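PDB 4HD1: squalene synthase HpnC from Alicyclobacillus acidocaldarius subsp. acidocaldarius, which probably acts on prenyl diphosphates on the route to squalene, as a transferase of the squalene/phytoene synthase family. Local coordinates for residues S6-L11 with L92-A97; R52-L57 with E111-D116; G145-L150 with P236-Q241; Q166-M171 with E250-A255. One frame throughout, in Å; residues are numbered along the deposited sequence.

Contact 1. Residues S6-L11 with L92-A97; sequences SVPVEL and LQFTIA
Phe94 reaches out from helix 87-99 and sets its ring among Val7, Pro8 and Leu11, three apolar residues of the segment that leads into helix 12-25. The ring stands well clear of its own helix because CG lies anti to the backbone N (chi1 -178°), and it is met along its whole length. At the root Leu11 touches it with a single methyl: CD1 comes to 3.6 Å from Phe94 CD1 and to 3.8 Å from Phe94 CB, the leucine running at a slant to the ring. At the far end Pro8 arrives from the opposite direction, its CD 3.6 Å and its CG 3.7 Å from Phe94 CZ, which sets two proline methylenes against the ring tip. Val7 passes alongside, running counter to the phenylalanine, and its CG2 stays 4.1 Å from Phe94 CE2. All three approaches are oblique, so the ring is wedged rather than stacked, and no hydrogen bond joins the two segments. The backbone bond from Leu11 N to Pro8 O (2.8 Å) closes a turn that brings Pro8 and Leu11 to the same ring. Phe15 of helix 12-25 packs against both Val7 and Phe94. Replacing Phe94 by an alanine would probably open a gap between helix and loop and leave Pro8 and Leu11 without their shared partner. In this all-helical isoprenoid synthase fold, the contact pins the N-terminal loop that leads into helix 12-25 to helix 87-99.

Contact 2. Residues R52-L57 with E111-D116; sequences RGVDDL and EANRRD
The side-chain amide of Asn113 is gripped at both ends: ND2 faces Val54, in the last turn of helix 41-56, and Leu57, just after it, while OD1 accepts from both Arg65 NH1 and Gln117 NE2. Asp55 and Asp56, in that last turn, begin a DDxxD sequence of the kind that in this family probably binds diphosphate through magnesium ions. Asn113 ND2 gives a weak, bent hydrogen bond to Leu57 O, 3.0 Å long with an angle of 143° at the hydrogen. The amide thus meets a carbonyl just past the helix end, and the grip of Arg65 and Gln117 on OD1 helps fix which way round it is turned. Its reach follows from CG lying anti to the backbone N (chi1 -171°), a conformation that sends the group across to helix 41-56. Further round helix 104-118, Glu111 OE1 takes a bond from Arg114 NH1 in the plane of the guanidinium (3.1 Å), and Arg114 NH2 also forms salt bridges with Asp70 and Glu73. Beneath the polar end the contact becomes apolar: Val54 and Asn113 run side by side with their ends pointing opposite ways, Val54 CG1 3.9 Å from Asn113 CB.

Contact 3. Residues G145-L150 with P236-Q241; sequences GIFGCL and PRLARQ
Leu238 lays its side chain over one face of the Phe147 ring, starting with its first carbon. CB sits above the ring centre, 3.7 Å from the centroid and only 7° off the normal, a CH-pi contact. From there CG, anti to the backbone N (chi1 179°), carries on over the ring to approach Phe147 CD2 at 4.1 Å. The chain then forks. One methyl, CD1, stays over the rim of the same face, 3.9 Å from Phe147 CE2; the other, CD2, turns back to the root of the phenylalanine, 3.7 Å from Phe147 CG, and also comes within 4.4 Å of Cys149 SG. At Phe147 CE1, Arg237 brings up its CB obliquely before leading away, its NH1 bonded to Phe35 O. A serine in place of Phe147 would probably leave Leu238 without the flat surface it lies on and open a gap beside helix 236-257. Phe147 and Cys149 flank Gly148, whose positive phi and two bonds back into the last turn form a Schellman motif. The contact therefore joins the C-terminal end of helix 137-146, closed by that Schellman motif, to the first turn of helix 236-257, in plain helix-end packing.

Contact 4. Residues Q166-M171 with E250-A255; sequences QVANHM and EAILAA
Apolar contacts dominate where Ala168 of helix 152-172 meets Ile252 and Leu253 of helix 236-257. The small Ala168 CB points at the other helix and is shared by two branched side chains: Leu253 CD2 touches it at 3.8 Å and Ile252 CG2 at 4.0 Å. Leu253 arrives with one methyl of its fork, and the same side chain also packs on Val217, Gln221 and Phe224 of helix 207-227.

Contacts of carbon with oxygen come second. The isoleucine's chi1 (-71°) turns CG2 away from its own backbone N and against the peptide carbonyl of Ala168, 3.4 Å from Ala168 O. The longer branch of Ile252 ends at Asn169, where CD1 lies 3.6 Å from Asn169 OD1, nearly perpendicular to the asparagine side chain. The amide of Asn169 has weak polar partners in its own helix: Leu165 O for ND2 and Gln172 NE2 for OD1.

Hydrogen bonds between the segments are absent. Their axes approach to 9.2 Å and run broadly the same way, at 34° to each other. This is close helix-helix packing of the all-helical isoprenoid synthase fold, on a helix leading into what is probably the second aspartate-rich motif. With alanine as the meeting point and methyl groups as the partners, the pairing depends on shape and the burial of hydrocarbon; no directional bond sets how the two helices are aligned here.

In the fold
The four contacts tie different parts of one helical bundle without touching. Contacts 3 and 4 both use helix 236-257, near its start and further along, and their centres are 23 Å apart; their other halves come from the successive helices 137-146 and 152-172. Contacts 1 and 2 are linked through successive helices, 87-99 and 104-118, with centres 24 Å apart. Contact 2 lies at the first aspartate-rich sequence, and the 166-171 segment of contact 4 leads into a second; the two probably face each other across the family's diphosphate site. Contacts 2 and 4 lie on opposite sides of the chain's centre, nearest atoms about 7 Å apart. Contact 1 is peripheral, 36 Å from contact 4 between centres.

Contact 1. Residues S6-L11 with L92-A97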
loop_
_atom_site.group_PDB
_atom_site.type_symbol
_atom_site.label_atom_id
_atom_site.label_comp_id
_atom_site.label_asym_id
_atom_site.label_seq_id
_atom_site.Cartn_x
_atom_site.Cartn_y
_atom_site.Cartn_z
ATOM N N SER A 6 -19.552 -12.118 13.383
ATOM C CA SER A 6 -19.823 -10.735 13.802
ATOM C C SER A 6 -20.457 -9.881 12.692
ATOM O O SER A 6 -20.741 -8.699 12.885
ATOM C CB SER A 6 -18.547 -10.076 14.334
ATOM O OG SER A 6 -17.626 -9.855 13.285
ATOM N N VAL A 7 -20.679 -10.507 11.540
ATOM C CA VAL A 7 -21.336 -9.902 10.385
ATOM C C VAL A 7 -22.776 -10.450 10.291
ATOM O O VAL A 7 -23.030 -11.559 10.772
ATOM C CB VAL A 7 -20.480 -10.182 9.121
ATOM C CG1 VAL A 7 -21.298 -10.697 7.940
ATOM C CG2 VAL A 7 -19.656 -8.954 8.759
ATOM N N PRO A 8 -23.728 -9.674 9.710
ATOM C CA PRO A 8 -25.112 -10.163 9.605
ATOM C C PRO A 8 -25.221 -11.431 8.760
ATOM O O PRO A 8 -24.505 -11.573 7.757
ATOM C CB PRO A 8 -25.851 -9.007 8.919
ATOM C CG PRO A 8 -25.009 -7.807 9.177
ATOM C CD PRO A 8 -23.598 -8.317 9.148
ATOM N N VAL A 9 -26.115 -12.330 9.176
ATOM C CA VAL A 9 -26.309 -13.648 8.555
ATOM C C VAL A 9 -26.366 -13.612 7.022
ATOM O O VAL A 9 -25.726 -14.439 6.369
ATOM C CB VAL A 9 -27.557 -14.378 9.139
ATOM C CG1 VAL A 9 -27.853 -15.672 8.381
ATOM C CG2 VAL A 9 -27.375 -14.666 10.628
ATOM N N GLU A 10 -27.105 -12.652 6.457
ATOM C CA GLU A 10 -27.281 -12.557 4.997
ATOM C C GLU A 10 -25.984 -12.242 4.283
ATOM O O GLU A 10 -25.837 -12.560 3.108
ATOM C CB GLU A 10 -28.309 -11.491 4.594
ATOM C CG GLU A 10 -29.430 -11.245 5.588
ATOM C CD GLU A 10 -29.005 -10.343 6.734
ATOM O OE1 GLU A 10 -29.377 -10.638 7.889
ATOM O OE2 GLU A 10 -28.295 -9.347 6.477
ATOM N N LEU A 11 -25.049 -11.606 4.986
ATOM C CA LEU A 11 -23.795 -11.149 4.372
ATOM C C LEU A 11 -22.587 -12.063 4.592
ATOM O O LEU A 11 -21.510 -11.802 4.056
ATOM C CB LEU A 11 -23.466 -9.717 4.823
ATOM C CG LEU A 11 -24.253 -8.599 4.129
ATOM C CD1 LEU A 11 -24.275 -7.328 4.966
ATOM C CD2 LEU A 11 -23.697 -8.325 2.738
ATOM N N LEU A 92 -18.026 -5.126 0.752
ATOM C CA LEU A 92 -17.452 -3.781 0.846
ATOM C C LEU A 92 -18.508 -2.714 1.165
ATOM O O LEU A 92 -18.272 -1.835 1.995
ATOM C CB LEU A 92 -16.673 -3.405 -0.421
ATOM C CG LEU A 92 -15.725 -2.205 -0.276
ATOM C CD1 LEU A 92 -14.564 -2.540 0.651
ATOM C CD2 LEU A 92 -15.211 -1.740 -1.632
ATOM N N GLN A 93 -19.658 -2.811 0.501
ATOM C CA GLN A 93 -20.822 -1.947 0.730
ATOM C C GLN A 93 -21.248 -1.874 2.203
ATOM O O GLN A 93 -21.536 -0.793 2.724
ATOM C CB GLN A 93 -21.985 -2.475 -0.100
ATOM C CG GLN A 93 -23.143 -1.529 -0.302
ATOM C CD GLN A 93 -24.072 -2.041 -1.387
ATOM O OE1 GLN A 93 -24.061 -1.540 -2.506
ATOM N NE2 GLN A 93 -24.855 -3.066 -1.070
ATOM N N PHE A 94 -21.299 -3.029 2.858
ATOM C CA PHE A 94 -21.588 -3.085 4.280
ATOM C C PHE A 94 -20.470 -2.415 5.077
ATOM O O PHE A 94 -20.740 -1.571 5.937
ATOM C CB PHE A 94 -21.785 -4.526 4.742
ATOM C CG PHE A 94 -22.126 -4.646 6.196
ATOM C CD1 PHE A 94 -23.382 -4.242 6.667
ATOM C CD2 PHE A 94 -21.200 -5.151 7.102
ATOM C CE1 PHE A 94 -23.706 -4.345 8.017
ATOM C CE2 PHE A 94 -21.521 -5.260 8.452
ATOM C CZ PHE A 94 -22.772 -4.854 8.910
ATOM N N THR A 95 -19.227 -2.786 4.771
ATOM C CA THR A 95 -18.044 -2.185 5.386
ATOM C C THR A 95 -18.006 -0.654 5.232
ATOM O O THR A 95 -17.835 0.052 6.224
ATOM C CB THR A 95 -16.747 -2.831 4.857
ATOM O OG1 THR A 95 -16.675 -4.191 5.313
ATOM C CG2 THR A 95 -15.522 -2.073 5.342
ATOM N N ILE A 96 -18.178 -0.154 4.004
ATOM C CA ILE A 96 -18.246 1.290 3.759
ATOM C C ILE A 96 -19.184 1.939 4.774
ATOM O O ILE A 96 -18.805 2.888 5.461
ATOM C CB ILE A 96 -18.789 1.657 2.347
ATOM C CG1 ILE A 96 -18.003 0.996 1.195
ATOM C CG2 ILE A 96 -18.897 3.171 2.181
ATOM C CD1 ILE A 96 -16.528 1.276 1.171
ATOM N N ALA A 97 -20.405 1.415 4.861
ATOM C CA ALA A 97 -21.454 2.019 5.677
ATOM C C ALA A 97 -21.185 1.892 7.179
ATOM O O ALA A 97 -21.300 2.868 7.909
ATOM C CB ALA A 97 -22.814 1.434 5.315
#

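Contact 2. Residues R52-L57 with E111-D116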
loop_
_atom_site.group_PDB
_atom_site.type_symbol
_atom_site.label_atom_id
_atom_site.label_comp_id
_atom_site.label_asym_id
_atom_site.label_seq_id
_atom_site.Cartn_x
_atom_site.Cartn_y
_atom_site.Cartn_z
ATOM N N ARG A 52 -6.938 -6.460 -3.917
ATOM C CA ARG A 52 -6.622 -7.596 -4.777
ATOM C C ARG A 52 -7.212 -7.382 -6.175
ATOM O O ARG A 52 -6.557 -7.656 -7.180
ATOM C CB ARG A 52 -7.141 -8.908 -4.174
ATOM C CG ARG A 52 -6.890 -10.134 -5.047
ATOM C CD ARG A 52 -8.017 -11.152 -4.952
ATOM N NE ARG A 52 -7.975 -12.107 -6.061
ATOM C CZ ARG A 52 -7.546 -13.366 -5.974
ATOM N NH1 ARG A 52 -7.119 -13.858 -4.815
ATOM N NH2 ARG A 52 -7.549 -14.138 -7.053
ATOM N N GLY A 53 -8.446 -6.883 -6.219
ATOM C CA GLY A 53 -9.133 -6.594 -7.477
ATOM C C GLY A 53 -8.372 -5.599 -8.333
ATOM O O GLY A 53 -8.283 -5.767 -9.543
ATOM N N VAL A 54 -7.811 -4.566 -7.704
ATOM C CA VAL A 54 -6.989 -3.590 -8.428
ATOM C C VAL A 54 -5.660 -4.212 -8.886
ATOM O O VAL A 54 -5.217 -3.964 -10.008
ATOM C CB VAL A 54 -6.731 -2.292 -7.618
ATOM C CG1 VAL A 54 -6.144 -1.206 -8.517
ATOM C CG2 VAL A 54 -8.011 -1.787 -6.966
ATOM N N ASP A 55 -5.040 -5.022 -8.026
ATOM C CA ASP A 55 -3.805 -5.735 -8.380
ATOM C C ASP A 55 -3.971 -6.607 -9.624
ATOM O O ASP A 55 -3.137 -6.565 -10.526
ATOM C CB ASP A 55 -3.307 -6.596 -7.214
ATOM C CG ASP A 55 -2.685 -5.776 -6.089
ATOM O OD1 ASP A 55 -2.508 -4.548 -6.249
ATOM O OD2 ASP A 55 -2.366 -6.371 -5.035
ATOM N N ASP A 56 -5.055 -7.381 -9.666
ATOM C CA ASP A 56 -5.336 -8.304 -10.775
ATOM C C ASP A 56 -5.452 -7.617 -12.138
ATOM O O ASP A 56 -5.260 -8.249 -13.180
ATOM C CB ASP A 56 -6.604 -9.112 -10.491
ATOM C CG ASP A 56 -6.379 -10.216 -9.475
ATOM O OD1 ASP A 56 -5.240 -10.376 -8.986
ATOM O OD2 ASP A 56 -7.350 -10.935 -9.163
ATOM N N LEU A 57 -5.765 -6.326 -12.124
ATOM C CA LEU A 57 -5.821 -5.535 -13.349
ATOM C C LEU A 57 -4.483 -4.818 -13.595
ATOM O O LEU A 57 -4.449 -3.689 -14.088
ATOM C CB LEU A 57 -7.003 -4.553 -13.296
ATOM C CG LEU A 57 -8.407 -5.164 -13.062
ATOM C CD1 LEU A 57 -9.443 -4.069 -12.843
ATOM C CD2 LEU A 57 -8.846 -6.095 -14.214
ATOM N N GLU A 111 -6.567 4.699 -9.118
ATOM C CA GLU A 111 -5.686 5.622 -9.829
ATOM C C GLU A 111 -4.215 5.196 -9.767
ATOM O O GLU A 111 -3.477 5.424 -10.717
ATOM C CB GLU A 111 -5.877 7.052 -9.298
ATOM C CG GLU A 111 -4.955 8.118 -9.889
ATOM C CD GLU A 111 -5.292 8.503 -11.323
ATOM O OE1 GLU A 111 -6.273 7.968 -11.891
ATOM O OE2 GLU A 111 -4.564 9.352 -11.886
ATOM N N ALA A 112 -3.803 4.565 -8.666
ATOM C CA ALA A 112 -2.427 4.077 -8.516
ATOM C C ALA A 112 -2.031 3.146 -9.658
ATOM O O ALA A 112 -0.911 3.209 -10.161
ATOM C CB ALA A 112 -2.244 3.375 -7.180
ATOM N N ASN A 113 -2.966 2.289 -10.054
ATOM C CA ASN A 113 -2.784 1.384 -11.180
ATOM C C ASN A 113 -2.579 2.151 -12.501
ATOM O O ASN A 113 -1.716 1.788 -13.303
ATOM C CB ASN A 113 -3.975 0.422 -11.263
ATOM C CG ASN A 113 -3.772 -0.689 -12.275
ATOM O OD1 ASN A 113 -3.703 -0.452 -13.483
ATOM N ND2 ASN A 113 -3.703 -1.921 -11.784
ATOM N N ARG A 114 -3.354 3.217 -12.711
ATOM C CA ARG A 114 -3.188 4.076 -13.893
ATOM C C ARG A 114 -1.844 4.803 -13.872
ATOM O O ARG A 114 -1.236 5.003 -14.925
ATOM C CB ARG A 114 -4.319 5.100 -14.015
ATOM C CG ARG A 114 -5.715 4.504 -14.086
ATOM C CD ARG A 114 -6.761 5.579 -14.352
ATOM N NE ARG A 114 -8.122 5.045 -14.297
ATOM C CZ ARG A 114 -8.986 5.273 -13.308
ATOM N NH1 ARG A 114 -8.649 6.038 -12.271
ATOM N NH2 ARG A 114 -10.197 4.736 -13.356
ATOM N N ARG A 115 -1.388 5.198 -12.680
ATOM C CA ARG A 115 -0.087 5.860 -12.519
ATOM C C ARG A 115 1.045 4.907 -12.877
ATOM O O ARG A 115 2.015 5.305 -13.518
ATOM C CB ARG A 115 0.118 6.384 -11.091
ATOM C CG ARG A 115 -1.047 7.173 -10.523
ATOM C CD ARG A 115 -1.108 8.585 -11.061
ATOM N NE ARG A 115 -0.346 9.484 -10.201
ATOM C CZ ARG A 115 -0.728 10.716 -9.891
ATOM N NH1 ARG A 115 -1.869 11.201 -10.359
ATOM N NH2 ARG A 115 0.029 11.456 -9.103
ATOM N N ASP A 116 0.907 3.649 -12.462
ATOM C CA ASP A 116 1.894 2.615 -12.758
ATOM C C ASP A 116 1.959 2.305 -14.257
ATOM O O ASP A 116 3.020 1.952 -14.762
ATOM C CB ASP A 116 1.588 1.345 -11.961
ATOM C CG ASP A 116 2.823 0.751 -11.282
ATOM O OD1 ASP A 116 3.681 1.507 -10.770
ATOM O OD2 ASP A 116 2.921 -0.492 -11.235
#

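Contact 3. Residues G145-L150 with P236-Q241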
loop_
_atom_site.group_PDB
_atom_site.type_symbol
_atom_site.label_atom_id
_atom_site.label_comp_id
_atom_site.label_asym_id
_atom_site.label_seq_id
_atom_site.Cartn_x
_atom_site.Cartn_y
_atom_site.Cartn_z
ATOM N N GLY A 145 -9.751 4.340 9.312
ATOM C CA GLY A 145 -11.201 4.391 9.144
ATOM C C GLY A 145 -11.907 3.225 9.808
ATOM O O GLY A 145 -12.928 3.413 10.488
ATOM N N ILE A 146 -11.356 2.022 9.629
ATOM C CA ILE A 146 -11.938 0.807 10.217
ATOM C C ILE A 146 -11.948 0.894 11.745
ATOM O O ILE A 146 -12.920 0.492 12.380
ATOM C CB ILE A 146 -11.240 -0.481 9.711
ATOM C CG1 ILE A 146 -11.522 -0.681 8.211
ATOM C CG2 ILE A 146 -11.705 -1.702 10.503
ATOM C CD1 ILE A 146 -10.728 -1.796 7.555
ATOM N N PHE A 147 -10.887 1.462 12.315
ATOM C CA PHE A 147 -10.744 1.621 13.766
ATOM C C PHE A 147 -11.386 2.883 14.364
ATOM O O PHE A 147 -11.263 3.116 15.562
ATOM C CB PHE A 147 -9.257 1.602 14.143
ATOM C CG PHE A 147 -8.683 0.224 14.294
ATOM C CD1 PHE A 147 -8.714 -0.424 15.532
ATOM C CD2 PHE A 147 -8.109 -0.434 13.204
ATOM C CE1 PHE A 147 -8.184 -1.699 15.684
ATOM C CE2 PHE A 147 -7.572 -1.708 13.354
ATOM C CZ PHE A 147 -7.614 -2.343 14.595
ATOM N N GLY A 148 -12.056 3.693 13.543
ATOM C CA GLY A 148 -12.628 4.970 13.999
ATOM C C GLY A 148 -11.591 6.039 14.335
ATOM O O GLY A 148 -11.780 6.833 15.264
ATOM N N CYS A 149 -10.500 6.066 13.574
ATOM C CA CYS A 149 -9.395 6.980 13.850
ATOM C C CYS A 149 -9.044 7.897 12.685
ATOM O O CYS A 149 -7.948 8.454 12.648
ATOM C CB CYS A 149 -8.149 6.191 14.266
ATOM S SG CYS A 149 -8.331 5.349 15.849
ATOM N N LEU A 150 -9.962 8.067 11.739
ATOM C CA LEU A 150 -9.639 8.827 10.528
ATOM C C LEU A 150 -9.983 10.324 10.594
ATOM O O LEU A 150 -11.128 10.732 10.387
ATOM C CB LEU A 150 -10.229 8.164 9.274
ATOM C CG LEU A 150 -9.805 8.765 7.925
ATOM C CD1 LEU A 150 -8.290 8.827 7.748
ATOM C CD2 LEU A 150 -10.455 7.994 6.781
ATOM N N PRO A 236 -4.950 0.492 21.501
ATOM C CA PRO A 236 -3.713 -0.311 21.636
ATOM C C PRO A 236 -3.558 -1.451 20.605
ATOM O O PRO A 236 -2.440 -1.751 20.177
ATOM C CB PRO A 236 -3.780 -0.870 23.071
ATOM C CG PRO A 236 -4.942 -0.220 23.746
ATOM C CD PRO A 236 -5.641 0.703 22.790
ATOM N N ARG A 237 -4.667 -2.065 20.204
ATOM C CA ARG A 237 -4.635 -3.082 19.154
ATOM C C ARG A 237 -4.110 -2.515 17.827
ATOM O O ARG A 237 -3.230 -3.111 17.203
ATOM C CB ARG A 237 -6.012 -3.712 18.965
ATOM C CG ARG A 237 -6.503 -4.520 20.155
ATOM C CD ARG A 237 -6.181 -5.985 19.962
ATOM N NE ARG A 237 -7.273 -6.843 20.421
ATOM C CZ ARG A 237 -7.595 -8.010 19.871
ATOM N NH1 ARG A 237 -6.922 -8.463 18.818
ATOM N NH2 ARG A 237 -8.604 -8.716 20.367
ATOM N N LEU A 238 -4.632 -1.364 17.403
ATOM C CA LEU A 238 -4.102 -0.703 16.209
ATOM C C LEU A 238 -2.661 -0.217 16.430
ATOM O O LEU A 238 -1.831 -0.296 15.515
ATOM C CB LEU A 238 -5.014 0.445 15.739
ATOM C CG LEU A 238 -4.563 1.257 14.507
ATOM C CD1 LEU A 238 -4.226 0.369 13.317
ATOM C CD2 LEU A 238 -5.616 2.282 14.118
ATOM N N ALA A 239 -2.359 0.252 17.639
ATOM C CA ALA A 239 -1.013 0.741 17.944
ATOM C C ALA A 239 0.041 -0.342 17.729
ATOM O O ALA A 239 1.051 -0.101 17.067
ATOM C CB ALA A 239 -0.936 1.311 19.365
ATOM N N ARG A 240 -0.205 -1.540 18.257
ATOM C CA ARG A 240 0.732 -2.656 18.095
ATOM C C ARG A 240 0.871 -3.094 16.635
ATOM O O ARG A 240 1.963 -3.468 16.196
ATOM C CB ARG A 240 0.331 -3.839 18.972
ATOM C CG ARG A 240 0.364 -3.555 20.463
ATOM C CD ARG A 240 0.211 -4.826 21.288
ATOM N NE ARG A 240 -0.698 -4.610 22.415
ATOM C CZ ARG A 240 -1.932 -5.104 22.498
ATOM N NH1 ARG A 240 -2.419 -5.878 21.533
ATOM N NH2 ARG A 240 -2.679 -4.832 23.554
ATOM N N GLN A 241 -0.230 -3.036 15.887
ATOM C CA GLN A 241 -0.207 -3.344 14.454
ATOM C C GLN A 241 0.706 -2.361 13.725
ATOM O O GLN A 241 1.567 -2.768 12.939
ATOM C CB GLN A 241 -1.619 -3.300 13.855
ATOM C CG GLN A 241 -1.762 -4.020 12.523
ATOM C CD GLN A 241 -1.576 -5.522 12.664
ATOM O OE1 GLN A 241 -2.455 -6.231 13.164
ATOM N NE2 GLN A 241 -0.419 -6.013 12.238
#

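Contact 4. Residues Q166-M171 with E250-A255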
loop_
_atom_site.group_PDB
_atom_site.type_symbol
_atom_site.label_atom_id
_atom_site.label_comp_id
_atom_site.label_asym_id
_atom_site.label_seq_id
_atom_site.Cartn_x
_atom_site.Cartn_y
_atom_site.Cartn_z
ATOM N N GLN A 166 6.593 1.842 1.615
ATOM C CA GLN A 166 6.717 1.643 0.185
ATOM C C GLN A 166 8.126 1.968 -0.313
ATOM O O GLN A 166 8.671 1.241 -1.151
ATOM C CB GLN A 166 5.674 2.434 -0.603
ATOM C CG GLN A 166 5.729 2.078 -2.085
ATOM C CD GLN A 166 4.514 2.502 -2.872
ATOM O OE1 GLN A 166 3.402 2.078 -2.586
ATOM N NE2 GLN A 166 4.728 3.317 -3.902
ATOM N N VAL A 167 8.724 3.040 0.198
ATOM C CA VAL A 167 10.090 3.370 -0.207
ATOM C C VAL A 167 11.059 2.263 0.215
ATOM O O VAL A 167 11.815 1.759 -0.609
ATOM C CB VAL A 167 10.548 4.756 0.286
ATOM C CG1 VAL A 167 12.023 4.967 -0.016
ATOM C CG2 VAL A 167 9.724 5.850 -0.378
ATOM N N ALA A 168 11.008 1.866 1.485
ATOM C CA ALA A 168 11.830 0.755 1.981
ATOM C C ALA A 168 11.734 -0.469 1.068
ATOM O O ALA A 168 12.756 -1.067 0.713
ATOM C CB ALA A 168 11.442 0.385 3.411
ATOM N N ASN A 169 10.505 -0.823 0.688
ATOM C CA ASN A 169 10.260 -1.939 -0.224
ATOM C C ASN A 169 10.797 -1.723 -1.635
ATOM O O ASN A 169 11.373 -2.641 -2.216
ATOM C CB ASN A 169 8.779 -2.302 -0.258
ATOM C CG ASN A 169 8.366 -3.110 0.943
ATOM O OD1 ASN A 169 8.814 -4.239 1.122
ATOM N ND2 ASN A 169 7.528 -2.530 1.786
ATOM N N HIS A 170 10.615 -0.519 -2.176
ATOM C CA HIS A 170 11.215 -0.164 -3.463
ATOM C C HIS A 170 12.706 -0.370 -3.446
ATOM O O HIS A 170 13.272 -0.950 -4.377
ATOM C CB HIS A 170 10.910 1.283 -3.839
ATOM C CG HIS A 170 9.528 1.499 -4.409
ATOM N ND1 HIS A 170 8.917 0.598 -5.208
ATOM C CD2 HIS A 170 8.650 2.580 -4.294
ATOM C CE1 HIS A 170 7.705 1.067 -5.567
ATOM N NE2 HIS A 170 7.546 2.282 -5.008
HETATM N N MSE A 171 13.353 0.086 -2.377
HETATM C CA MSE A 171 14.812 0.049 -2.292
HETATM C C MSE A 171 15.377 -1.368 -2.205
HETATM O O MSE A 171 16.383 -1.671 -2.841
HETATM C CB MSE A 171 15.326 0.928 -1.150
HETATM C CG MSE A 171 15.009 2.417 -1.306
HETATM SE SE MSE A 171 15.545 3.203 -3.023
HETATM C CE MSE A 171 13.858 3.133 -4.011
ATOM N N GLU A 250 11.601 -0.798 9.276
ATOM C CA GLU A 250 12.898 -0.402 9.820
ATOM C C GLU A 250 13.929 -1.499 9.602
ATOM O O GLU A 250 15.091 -1.213 9.294
ATOM C CB GLU A 250 12.796 -0.059 11.309
ATOM C CG GLU A 250 12.159 1.293 11.594
ATOM C CD GLU A 250 12.174 1.667 13.071
ATOM O OE1 GLU A 250 12.006 0.772 13.939
ATOM O OE2 GLU A 250 12.349 2.870 13.367
ATOM N N ALA A 251 13.498 -2.751 9.746
ATOM C CA ALA A 251 14.386 -3.894 9.538
ATOM C C ALA A 251 14.812 -4.026 8.082
ATOM O O ALA A 251 15.908 -4.509 7.799
ATOM C CB ALA A 251 13.739 -5.177 10.028
ATOM N N ILE A 252 13.953 -3.593 7.159
ATOM C CA ILE A 252 14.312 -3.591 5.735
ATOM C C ILE A 252 15.433 -2.581 5.489
ATOM O O ILE A 252 16.414 -2.888 4.806
ATOM C CB ILE A 252 13.095 -3.331 4.816
ATOM C CG1 ILE A 252 12.163 -4.551 4.816
ATOM C CG2 ILE A 252 13.543 -3.006 3.388
ATOM C CD1 ILE A 252 10.811 -4.330 4.159
ATOM N N LEU A 253 15.293 -1.391 6.071
ATOM C CA LEU A 253 16.321 -0.352 5.979
ATOM C C LEU A 253 17.642 -0.823 6.579
ATOM O O LEU A 253 18.707 -0.595 6.005
ATOM C CB LEU A 253 15.863 0.935 6.673
ATOM C CG LEU A 253 14.603 1.636 6.153
ATOM C CD1 LEU A 253 14.346 2.906 6.954
ATOM C CD2 LEU A 253 14.677 1.937 4.660
ATOM N N ALA A 254 17.553 -1.491 7.728
ATOM C CA ALA A 254 18.726 -1.981 8.446
ATOM C C ALA A 254 19.508 -3.017 7.642
ATOM O O ALA A 254 20.733 -3.023 7.670
ATOM C CB ALA A 254 18.323 -2.536 9.808
ATOM N N ALA A 255 18.800 -3.878 6.915
ATOM C CA ALA A 255 19.446 -4.864 6.043
ATOM C C ALA A 255 20.130 -4.211 4.838
ATOM O O ALA A 255 21.170 -4.691 4.378
ATOM C CB ALA A 255 18.447 -5.916 5.584
#